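Local coordinates for polar amino acid ABC uptake transporter substrate binding protein (Streptococcus thermophilus LMG 18311, PDB 3HV1) that probably binds polar amino acids outside the cell and delivers them to an ABC transporter for uptake, at residues W14-Y17 with T18-K22. Sequence-based numbering, arbitrary orientation.
Sequences WQTY and TKEKK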
# COMPACT_ATOMS: atom_id res chain seq x y z
N TRP A 14 11.40 21.59 1.87
CA TRP A 14 11.81 21.01 3.14
C TRP A 14 12.82 21.91 3.83
O TRP A 14 12.78 22.10 5.05
CB TRP A 14 12.39 19.60 2.96
CG TRP A 14 12.78 18.98 4.28
CD1 TRP A 14 14.04 18.69 4.70
CD2 TRP A 14 11.90 18.62 5.36
NE1 TRP A 14 14.01 18.19 5.98
CE2 TRP A 14 12.71 18.13 6.41
CE3 TRP A 14 10.51 18.68 5.54
CZ2 TRP A 14 12.18 17.69 7.63
CZ3 TRP A 14 9.98 18.24 6.76
CH2 TRP A 14 10.81 17.76 7.78
N GLN A 15 13.72 22.49 3.04
CA GLN A 15 14.74 23.39 3.57
C GLN A 15 14.13 24.60 4.25
O GLN A 15 14.61 25.06 5.28
CB GLN A 15 15.66 23.86 2.45
CG GLN A 15 16.88 22.99 2.28
CD GLN A 15 17.87 23.18 3.41
OE1 GLN A 15 18.45 24.26 3.55
NE2 GLN A 15 18.04 22.16 4.23
N THR A 16 13.05 25.12 3.67
CA THR A 16 12.38 26.27 4.23
C THR A 16 11.62 25.90 5.50
O THR A 16 11.72 26.60 6.52
CB THR A 16 11.42 26.89 3.19
OG1 THR A 16 12.19 27.44 2.11
CG2 THR A 16 10.58 27.99 3.81
N TYR A 17 10.87 24.81 5.46
CA TYR A 17 10.11 24.38 6.64
C TYR A 17 11.02 24.21 7.86
O TYR A 17 10.69 24.67 8.94
CB TYR A 17 9.38 23.07 6.37
CG TYR A 17 8.44 23.10 5.19
CD1 TYR A 17 7.53 24.15 5.02
CD2 TYR A 17 8.45 22.08 4.24
CE1 TYR A 17 6.65 24.17 3.93
CE2 TYR A 17 7.58 22.09 3.16
CZ TYR A 17 6.68 23.14 3.01
OH TYR A 17 5.82 23.13 1.94
N THR A 18 12.15 23.54 7.68
CA THR A 18 13.07 23.33 8.78
C THR A 18 13.71 24.65 9.19
O THR A 18 13.89 24.92 10.38
CB THR A 18 14.19 22.37 8.40
OG1 THR A 18 14.81 22.82 7.19
CG2 THR A 18 13.64 20.97 8.20
N LYS A 19 14.07 25.47 8.20
CA LYS A 19 14.69 26.75 8.47
C LYS A 19 13.75 27.69 9.21
O LYS A 19 14.11 28.23 10.25
CB LYS A 19 15.17 27.41 7.17
CG LYS A 19 15.40 28.93 7.26
CD LYS A 19 16.31 29.30 8.44
CE LYS A 19 16.40 30.82 8.62
NZ LYS A 19 17.14 31.20 9.86
N GLU A 20 12.55 27.89 8.68
CA GLU A 20 11.57 28.77 9.31
C GLU A 20 10.94 28.08 10.51
O GLU A 20 10.22 28.70 11.28
CB GLU A 20 10.46 29.17 8.33
CG GLU A 20 10.94 29.64 6.97
CD GLU A 20 9.82 30.25 6.15
OE1 GLU A 20 8.66 29.79 6.28
OE2 GLU A 20 10.10 31.17 5.36
N LYS A 21 11.20 26.78 10.64
CA LYS A 21 10.65 25.99 11.73
C LYS A 21 9.14 26.14 11.77
O LYS A 21 8.55 26.29 12.83
CB LYS A 21 11.25 26.44 13.06
CG LYS A 21 12.75 26.22 13.18
CD LYS A 21 13.26 26.69 14.54
CE LYS A 21 14.76 26.49 14.66
NZ LYS A 21 15.27 27.09 15.92
N LYS A 22 8.53 26.09 10.59
CA LYS A 22 7.09 26.25 10.48
C LYS A 22 6.53 25.58 9.24
O LYS A 22 7.18 25.51 8.20
CB LYS A 22 6.70 27.73 10.39
CG LYS A 22 6.96 28.58 11.60
CD LYS A 22 6.41 29.99 11.34
CE LYS A 22 6.63 30.94 12.50
NZ LYS A 22 6.05 32.28 12.21
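A Schellman motif joins Tyr17 and Lys22 and closes the short helix 14-20 just before strand 22-27. Lys21 is its C-prime residue and has positive phi (54°). This turn brings Lys22 N back to Tyr17 O at 3.1 Å, with the donor in the carbonyl plane. The inner bond of the motif, Lys21 N to Thr18 O, is weak at 3.3 Å. Upstream, ordinary helical bonds run from Thr18 N to Trp14 O, from Lys19 N to Gln15 O and from Glu20 N to Thr16 O.

Trp14 and Thr18 meet one turn apart. The indole swings out anti to the backbone N (chi1 -178°), and the two side chains cross at about a right angle. Thr18 CG2 sits over one indole face, 3.8 Å from the centroid of the five-membered ring, in a CH-pi contact. The ring atom nearest Thr18 CG2 is Trp14 CE2, at 3.5 Å. Thr18 OG1, at chi1 53°, turns back to the helix and lies 3.0 Å from both Trp14 O and Gln15 O; its single proton can serve either.

On another side, the side chains of Thr16 and Glu20 run side by side, and Thr16 CG2 sits over the flat face of the Glu20 carboxylate, 3.3 Å from Glu20 CD. The Tyr17 ring has Lys22 O at its edge, 3.5 Å from Tyr17 CD1. Its hydroxyl is hydrogen-bonded to Asp219, and the buried ring packs on Leu222 of helix 220-236. Trp14 also touches that helix and meets Tyr58 edge-to-face. The arrangement is typical of a Schellman-capped helix, here leading into the first strand of a family 3 solute-binding protein.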